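Local coordinates for protein Non-ribosomal peptide synthetase (PDB 3WV4) that is part of a non-ribosomal peptide synthetase and has the fold of the AMP-binding enzyme family of the ANL clan, at residues Asp194-Ile199 against Gln216-Ala221; Leu249-Ile254 against Glu344-Ser349. All blocks are in the same frame, centred on the assembly; numbering follows the deposited sequence.

Interaction 1: residues Asp194-Ile199 against Gln216-Ala221; sequences DLAVLI and QQIVFA
A single methyl group, CD1 of I218, carries the side-chain contact between strand and helix, and it meets two consecutive strand residues, A196 and V197, instead of alternate ones. A classic beta bulge allows this: both residues face C213 of the partner strand, and A196 takes a nearly helical psi of -38°, so that the CB atoms of both A196 and V197 point toward the helix. I218 CD1 lies 3.8 Å from A196 CB and 3.7 Å from V197 CG2. With CG1 beside its own backbone N and chi2 extended at 171°, I218 reaches straight out from the helix, bridging a CA separation of 8.3 Å between A196 and I218. V197 meets it with the CG2 branch, the two side chains crossing at about a right angle. The strand pairs with 210-214 in a hairpin that leads into helix 215-229, which folds back over the bulge; V197 also touches L249 of helix 246-258. Only about 95 Å² is buried, most of it on A196, V197 and I218, which meet through carbon atoms alone, so these side chains are held by apolar packing, which tolerates small shifts better than a directional bond would.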
ATOM      1  N   ASP A 194       6.987 -13.766   9.151  1.00 40.00           N
ATOM      2  CA  ASP A 194       7.041 -12.643  10.098  1.00 39.64           C
ATOM      3  C   ASP A 194       6.167 -11.501   9.640  1.00 38.71           C
ATOM      4  O   ASP A 194       6.075 -11.183   8.450  1.00 38.83           O
ATOM      5  CB  ASP A 194       8.459 -12.102  10.236  1.00 42.79           C
ATOM      6  CG  ASP A 194       9.367 -13.017  11.054  1.00 45.26           C
ATOM      7  OD1 ASP A 194       8.881 -13.902  11.768  1.00 46.29           O
ATOM      8  OD2 ASP A 194      10.590 -12.828  10.978  1.00 46.35           O
ATOM      9  N   LEU A 195       5.521 -10.883  10.610  1.00 40.41           N
ATOM     10  CA  LEU A 195       4.788  -9.654  10.401  1.00 39.46           C
ATOM     11  C   LEU A 195       5.686  -8.543   9.901  1.00 36.21           C
ATOM     12  O   LEU A 195       6.768  -8.334  10.430  1.00 38.87           O
ATOM     13  CB  LEU A 195       4.125  -9.209  11.696  1.00 39.56           C
ATOM     14  CG  LEU A 195       3.066 -10.161  12.248  1.00 40.50           C
ATOM     15  CD1 LEU A 195       2.310  -9.431  13.353  1.00 42.97           C
ATOM     16  CD2 LEU A 195       2.118 -10.574  11.131  1.00 42.08           C
ATOM     17  N   ALA A 196       5.221  -7.843   8.873  1.00 34.18           N
ATOM     18  CA  ALA A 196       5.930  -6.696   8.319  1.00 32.63           C
ATOM     19  C   ALA A 196       5.179  -5.389   8.554  1.00 32.39           C
ATOM     20  O   ALA A 196       5.797  -4.330   8.814  1.00 32.09           O
ATOM     21  CB  ALA A 196       6.128  -6.909   6.825  1.00 33.57           C
ATOM     22  N   VAL A 197       3.849  -5.426   8.446  1.00 30.72           N
ATOM     23  CA  VAL A 197       3.040  -4.217   8.602  1.00 28.52           C
ATOM     24  C   VAL A 197       1.789  -4.477   9.400  1.00 31.07           C
ATOM     25  O   VAL A 197       1.206  -5.577   9.304  1.00 30.22           O
ATOM     26  CB  VAL A 197       2.618  -3.689   7.211  1.00 29.70           C
ATOM     27  CG1 VAL A 197       1.891  -2.376   7.242  1.00 30.73           C
ATOM     28  CG2 VAL A 197       3.788  -3.557   6.239  1.00 27.93           C
ATOM     29  N   LEU A 198       1.391  -3.491  10.230  1.00 29.75           N
ATOM     30  CA  LEU A 198       0.047  -3.438  10.803  1.00 33.73           C
ATOM     31  C   LEU A 198      -0.676  -2.304  10.177  1.00 31.05           C
ATOM     32  O   LEU A 198      -0.214  -1.166  10.208  1.00 31.64           O
ATOM     33  CB  LEU A 198       0.033  -3.190  12.335  1.00 35.62           C
ATOM     34  CG  LEU A 198       0.751  -4.188  13.253  1.00 38.08           C
ATOM     35  CD1 LEU A 198       0.397  -3.899  14.707  1.00 41.84           C
ATOM     36  CD2 LEU A 198       0.420  -5.650  12.913  1.00 38.69           C
ATOM     37  N   ILE A 199      -1.818  -2.592   9.607  1.00 29.93           N
ATOM     38  CA  ILE A 199      -2.585  -1.541   8.966  1.00 29.62           C
ATOM     39  C   ILE A 199      -3.828  -1.308   9.763  1.00 29.76           C
ATOM     40  O   ILE A 199      -4.731  -2.157   9.747  1.00 28.87           O
ATOM     41  CB  ILE A 199      -3.031  -1.941   7.573  1.00 31.11           C
ATOM     42  CG1 ILE A 199      -1.847  -2.155   6.643  1.00 35.52           C
ATOM     43  CG2 ILE A 199      -3.971  -0.887   6.996  1.00 31.91           C
ATOM     44  CD1 ILE A 199      -1.152  -0.852   6.258  1.00 38.97           C
ATOM     45  N   GLN A 216       5.201 -12.494   3.366  1.00 31.92           N
ATOM     46  CA  GLN A 216       4.923 -13.225   2.120  1.00 32.44           C
ATOM     47  C   GLN A 216       3.653 -12.793   1.448  1.00 30.67           C
ATOM     48  O   GLN A 216       3.577 -12.788   0.234  1.00 32.72           O
ATOM     49  CB  GLN A 216       4.681 -14.727   2.291  1.00 36.93           C
ATOM     50  CG  GLN A 216       4.900 -15.367   3.600  1.00 39.52           C
ATOM     51  CD  GLN A 216       4.612 -16.868   3.553  1.00 39.19           C
ATOM     52  OE1 GLN A 216       4.005 -17.411   4.470  1.00 38.60           O
ATOM     53  NE2 GLN A 216       5.031 -17.515   2.492  1.00 34.14           N
ATOM     54  N   GLN A 217       2.596 -12.589   2.236  1.00 31.53           N
ATOM     55  CA  GLN A 217       1.316 -12.173   1.687  1.00 31.23           C
ATOM     56  C   GLN A 217       1.508 -10.841   0.928  1.00 28.72           C
ATOM     57  O   GLN A 217       0.936 -10.628  -0.141  1.00 28.42           O
ATOM     58  CB  GLN A 217       0.281 -11.967   2.787  1.00 33.66           C
ATOM     59  CG  GLN A 217      -0.436 -13.209   3.253  1.00 37.99           C
ATOM     60  CD  GLN A 217       0.266 -13.899   4.403  1.00 41.41           C
ATOM     61  OE1 GLN A 217       1.484 -13.967   4.452  1.00 42.86           O
ATOM     62  NE2 GLN A 217      -0.502 -14.385   5.343  1.00 48.25           N
ATOM     63  N   ILE A 218       2.309  -9.956   1.504  1.00 27.68           N
ATOM     64  CA  ILE A 218       2.490  -8.616   0.970  1.00 26.14           C
ATOM     65  C   ILE A 218       3.164  -8.725  -0.373  1.00 25.92           C
ATOM     66  O   ILE A 218       2.684  -8.203  -1.349  1.00 26.49           O
ATOM     67  CB  ILE A 218       3.311  -7.693   1.924  1.00 26.09           C
ATOM     68  CG1 ILE A 218       2.490  -7.317   3.191  1.00 27.40           C
ATOM     69  CG2 ILE A 218       3.660  -6.370   1.250  1.00 25.86           C
ATOM     70  CD1 ILE A 218       3.339  -6.592   4.248  1.00 27.30           C
ATOM     71  N   VAL A 219       4.256  -9.477  -0.434  1.00 27.05           N
ATOM     72  CA  VAL A 219       4.992  -9.632  -1.653  1.00 24.71           C
ATOM     73  C   VAL A 219       4.121 -10.321  -2.645  1.00 26.25           C
ATOM     74  O   VAL A 219       4.066  -9.922  -3.823  1.00 26.99           O
ATOM     75  CB  VAL A 219       6.276 -10.422  -1.404  1.00 26.08           C
ATOM     76  CG1 VAL A 219       7.012 -10.761  -2.690  1.00 24.81           C
ATOM     77  CG2 VAL A 219       7.214  -9.599  -0.514  1.00 25.99           C
ATOM     78  N   PHE A 220       3.396 -11.354  -2.207  1.00 26.88           N
ATOM     79  CA  PHE A 220       2.522 -12.063  -3.136  1.00 25.37           C
ATOM     80  C   PHE A 220       1.482 -11.135  -3.717  1.00 23.31           C
ATOM     81  O   PHE A 220       1.313 -11.035  -4.927  1.00 23.28           O
ATOM     82  CB  PHE A 220       1.792 -13.246  -2.466  1.00 26.42           C
ATOM     83  CG  PHE A 220       0.751 -13.796  -3.333  1.00 25.70           C
ATOM     84  CD1 PHE A 220       1.106 -14.632  -4.350  1.00 27.69           C
ATOM     85  CD2 PHE A 220      -0.551 -13.336  -3.264  1.00 27.27           C
ATOM     86  CE1 PHE A 220       0.189 -15.097  -5.249  1.00 27.34           C
ATOM     87  CE2 PHE A 220      -1.506 -13.814  -4.169  1.00 27.17           C
ATOM     88  CZ  PHE A 220      -1.116 -14.678  -5.167  1.00 27.99           C
ATOM     89  N   ALA A 221       0.775 -10.414  -2.853  1.00 23.39           N
ATOM     90  CA  ALA A 221      -0.235  -9.511  -3.367  1.00 22.01           C
ATOM     91  C   ALA A 221       0.357  -8.485  -4.302  1.00 21.36           C
ATOM     92  O   ALA A 221      -0.248  -8.163  -5.305  1.00 20.31           O
ATOM     93  CB  ALA A 221      -1.032  -8.830  -2.222  1.00 23.80           C
TER

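Interaction 2: residues Leu249-Ile254 against Glu344-Ser349; sequences LYKVLI and ECKRIS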
ATOM      1  N   LEU A 249       1.125   2.490  -0.007  1.00 29.46           N
ATOM      2  CA  LEU A 249       2.178   1.562   0.370  1.00 32.37           C
ATOM      3  C   LEU A 249       2.546   0.581  -0.756  1.00 29.02           C
ATOM      4  O   LEU A 249       3.712   0.280  -0.975  1.00 27.95           O
ATOM      5  CB  LEU A 249       1.744   0.770   1.618  1.00 35.35           C
ATOM      6  CG  LEU A 249       2.694   0.387   2.778  1.00 40.13           C
ATOM      7  CD1 LEU A 249       2.603  -1.076   3.193  1.00 38.78           C
ATOM      8  CD2 LEU A 249       4.136   0.820   2.590  1.00 40.38           C
ATOM      9  N   TYR A 250       1.526   0.077  -1.437  1.00 27.54           N
ATOM     10  CA  TYR A 250       1.720  -0.910  -2.478  1.00 28.70           C
ATOM     11  C   TYR A 250       2.182  -0.285  -3.749  1.00 28.72           C
ATOM     12  O   TYR A 250       2.682  -0.970  -4.655  1.00 27.89           O
ATOM     13  CB  TYR A 250       0.466  -1.738  -2.733  1.00 27.65           C
ATOM     14  CG  TYR A 250       0.341  -2.894  -1.785  1.00 27.37           C
ATOM     15  CD1 TYR A 250       0.617  -4.167  -2.180  1.00 27.41           C
ATOM     16  CD2 TYR A 250      -0.033  -2.672  -0.476  1.00 27.77           C
ATOM     17  CE1 TYR A 250       0.464  -5.222  -1.301  1.00 29.41           C
ATOM     18  CE2 TYR A 250      -0.177  -3.696   0.427  1.00 29.46           C
ATOM     19  CZ  TYR A 250       0.077  -4.981   0.023  1.00 29.66           C
ATOM     20  OH  TYR A 250      -0.054  -6.013   0.911  1.00 30.10           O
ATOM     21  N   LYS A 251       2.020   1.020  -3.838  1.00 27.37           N
ATOM     22  CA  LYS A 251       2.633   1.707  -4.948  1.00 26.88           C
ATOM     23  C   LYS A 251       4.124   1.823  -4.679  1.00 26.91           C
ATOM     24  O   LYS A 251       4.908   1.699  -5.604  1.00 26.11           O
ATOM     25  CB  LYS A 251       1.837   2.990  -5.325  1.00 26.96           C
ATOM     26  CG  LYS A 251       0.417   2.679  -6.004  1.00 25.89           C
ATOM     27  CD  LYS A 251      -0.003   1.153  -6.450  1.00 24.40           C
ATOM     28  CE  LYS A 251      -1.133   0.467  -5.619  1.00 24.56           C
ATOM     29  NZ  LYS A 251      -2.254  -0.424  -6.258  1.00 25.35           N
ATOM     30  N   VAL A 252       4.530   1.930  -3.411  1.00 28.63           N
ATOM     31  CA  VAL A 252       5.980   1.827  -3.046  1.00 28.76           C
ATOM     32  C   VAL A 252       6.498   0.417  -3.389  1.00 29.53           C
ATOM     33  O   VAL A 252       7.547   0.261  -3.998  1.00 26.54           O
ATOM     34  CB  VAL A 252       6.208   2.023  -1.543  1.00 29.77           C
ATOM     35  CG1 VAL A 252       7.672   1.795  -1.178  1.00 30.87           C
ATOM     36  CG2 VAL A 252       5.755   3.387  -1.088  1.00 30.94           C
ATOM     37  N   LEU A 253       5.719  -0.614  -3.027  1.00 27.84           N
ATOM     38  CA  LEU A 253       6.161  -1.994  -3.288  1.00 27.06           C
ATOM     39  C   LEU A 253       6.219  -2.347  -4.734  1.00 25.42           C
ATOM     40  O   LEU A 253       7.212  -2.952  -5.220  1.00 25.78           O
ATOM     41  CB  LEU A 253       5.269  -2.983  -2.576  1.00 26.86           C
ATOM     42  CG  LEU A 253       5.263  -2.797  -1.055  1.00 28.77           C
ATOM     43  CD1 LEU A 253       4.021  -3.454  -0.416  1.00 31.37           C
ATOM     44  CD2 LEU A 253       6.514  -3.384  -0.510  1.00 29.87           C
ATOM     45  N   ILE A 254       5.172  -1.988  -5.465  1.00 25.77           N
ATOM     46  CA  ILE A 254       5.119  -2.353  -6.858  1.00 25.21           C
ATOM     47  C   ILE A 254       6.166  -1.560  -7.678  1.00 25.84           C
ATOM     48  O   ILE A 254       6.784  -2.132  -8.611  1.00 25.57           O
ATOM     49  CB  ILE A 254       3.718  -2.190  -7.419  1.00 26.36           C
ATOM     50  CG1 ILE A 254       2.819  -3.257  -6.784  1.00 26.80           C
ATOM     51  CG2 ILE A 254       3.750  -2.298  -8.935  1.00 25.88           C
ATOM     52  CD1 ILE A 254       1.369  -2.951  -6.831  1.00 26.94           C
ATOM     53  N   GLU A 344      -8.100  -6.630   4.534  1.00 31.06           N
ATOM     54  CA  GLU A 344      -7.927  -7.992   5.027  1.00 31.35           C
ATOM     55  C   GLU A 344      -7.207  -8.942   4.070  1.00 29.58           C
ATOM     56  O   GLU A 344      -6.594  -9.967   4.501  1.00 29.04           O
ATOM     57  CB  GLU A 344      -9.310  -8.565   5.417  1.00 34.77           C
ATOM     58  CG  GLU A 344      -9.891  -8.051   6.730  1.00 34.42           C
ATOM     59  CD  GLU A 344     -10.545  -6.659   6.661  1.00 36.09           C
ATOM     60  OE1 GLU A 344     -10.416  -5.891   5.675  1.00 34.38           O
ATOM     61  OE2 GLU A 344     -11.157  -6.291   7.672  1.00 39.34           O
ATOM     62  N   CYS A 345      -7.176  -8.599   2.786  1.00 29.44           N
ATOM     63  CA  CYS A 345      -6.337  -9.356   1.828  1.00 27.75           C
ATOM     64  C   CYS A 345      -5.682  -8.490   0.729  1.00 27.11           C
ATOM     65  O   CYS A 345      -5.346  -8.954  -0.349  1.00 28.83           O
ATOM     66  CB  CYS A 345      -7.215 -10.423   1.195  1.00 27.94           C
ATOM     67  SG  CYS A 345      -8.509  -9.822   0.146  1.00 29.64           S
ATOM     68  N   LYS A 346      -5.525  -7.213   1.016  1.00 27.64           N
ATOM     69  CA  LYS A 346      -5.095  -6.162   0.094  1.00 25.78           C
ATOM     70  C   LYS A 346      -6.051  -5.894  -1.018  1.00 25.32           C
ATOM     71  O   LYS A 346      -6.502  -4.745  -1.163  1.00 25.37           O
ATOM     72  CB  LYS A 346      -3.697  -6.400  -0.442  1.00 26.10           C
ATOM     73  CG  LYS A 346      -3.228  -5.371  -1.431  1.00 26.08           C
ATOM     74  CD  LYS A 346      -3.508  -3.902  -1.130  1.00 27.62           C
ATOM     75  CE  LYS A 346      -3.007  -3.015  -2.292  1.00 26.53           C
ATOM     76  NZ  LYS A 346      -3.114  -1.525  -2.102  1.00 28.13           N
ATOM     77  N   ARG A 347      -6.317  -6.896  -1.864  1.00 25.30           N
ATOM     78  CA  ARG A 347      -7.149  -6.685  -3.024  1.00 23.62           C
ATOM     79  C   ARG A 347      -7.819  -7.969  -3.459  1.00 23.55           C
ATOM     80  O   ARG A 347      -7.290  -9.080  -3.249  1.00 26.64           O
ATOM     81  CB  ARG A 347      -6.351  -6.001  -4.153  1.00 23.33           C
ATOM     82  CG  ARG A 347      -7.216  -5.500  -5.255  1.00 23.42           C
ATOM     83  CD  ARG A 347      -6.581  -4.445  -6.147  1.00 23.92           C
ATOM     84  NE  ARG A 347      -6.372  -3.211  -5.411  1.00 24.81           N
ATOM     85  CZ  ARG A 347      -5.287  -2.448  -5.518  1.00 28.52           C
ATOM     86  NH1 ARG A 347      -4.326  -2.760  -6.408  1.00 29.25           N
ATOM     87  NH2 ARG A 347      -5.195  -1.324  -4.826  1.00 28.35           N
ATOM     88  N   ILE A 348      -8.976  -7.832  -4.046  1.00 23.19           N
ATOM     89  CA  ILE A 348      -9.784  -9.000  -4.372  1.00 25.60           C
ATOM     90  C   ILE A 348      -9.891  -9.255  -5.851  1.00 24.93           C
ATOM     91  O   ILE A 348      -9.751 -10.421  -6.294  1.00 27.27           O
ATOM     92  CB  ILE A 348     -11.203  -8.856  -3.795  1.00 25.51           C
ATOM     93  CG1 ILE A 348     -11.000  -8.954  -2.289  1.00 27.29           C
ATOM     94  CG2 ILE A 348     -12.119  -9.954  -4.322  1.00 26.17           C
ATOM     95  CD1 ILE A 348     -12.135  -8.621  -1.354  1.00 27.90           C
ATOM     96  N   SER A 349     -10.213  -8.213  -6.597  1.00 23.96           N
ATOM     97  CA  SER A 349     -10.453  -8.357  -8.010  1.00 23.80           C
ATOM     98  C   SER A 349      -9.930  -7.148  -8.720  1.00 24.51           C
ATOM     99  O   SER A 349      -9.865  -6.020  -8.136  1.00 25.41           O
ATOM    100  CB  SER A 349     -11.939  -8.494  -8.325  1.00 24.92           C
ATOM    101  OG  SER A 349     -12.629  -7.246  -8.049  1.00 26.02           O
TER
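The helical segment 249-254 faces an irregular chain, 344-349, with Y250 CA and K346 CA 9.0 Å apart; the irregular chain kinks in a classic gamma turn centred on K346 (phi 65°, psi -61°), closed by R347 N on C345 O at 2.7 Å. The turn sends K346 out toward the helix, where its aliphatic chain lies along one face of the Y250 ring, the two side chains running past each other in opposite directions. K346 CG lies near the hydroxyl end, 3.6 Å from Y250 CZ, and K346 CE near the CB end; CE makes a CH-pi contact 3.6 Å from the Y250 ring centroid, a little off the normal. The extended first torsion (chi1 178°) followed by a bend at chi2 lays the chain down in this way. On the opposite ring face L253 CD1 sits over the centre, 3.8 Å above the Y250 plane, so the phenol is packed from both faces. The ammonium group passes beyond the ring to the start of the same helix, where K346 NZ bonds to D246 O. K346 CE also stands 3.7 Å above the R347 guanidinium plane, placing the lysine chain between ring and guanidinium. K251 NZ approaches the R347 guanidinium edge in its plane, but two donors at 3.1 Å (K251 NZ to R347 NH1) make no bond, and the contorted lysine chain leaves this placement doubtful. Behind the helix, helix 106-116 packs on L249, V252 and L253 through V109, F112 and Y113. Helix 215-229 adds I225, which touches K346 and R347, while I348 and S349 join strand 335-340 through a classic beta bulge opposite Y340.

Helix 215-229 joins the two contacts, whose centres are about 10 Å apart. I218, the helix residue of interaction 1, also packs on interaction 2: its CG2 is 3.4 Å from L253 CD1, and I218 CA is 3.6 Å from Y250 OH. One turn further on, A221 CB lies 4.0 Å from K346 CB and so touches the irregular chain as well. Through these side chains strand 195-200, helices 215-229 and 246-258 and chain 344-349 are in continuous contact, and the residues that touch are buried. The Ser/Thr/Gly-rich loop that follows the strand of interaction 1, and the motif ending at E344 in interaction 2, are family signatures that in relatives border the active-site cleft.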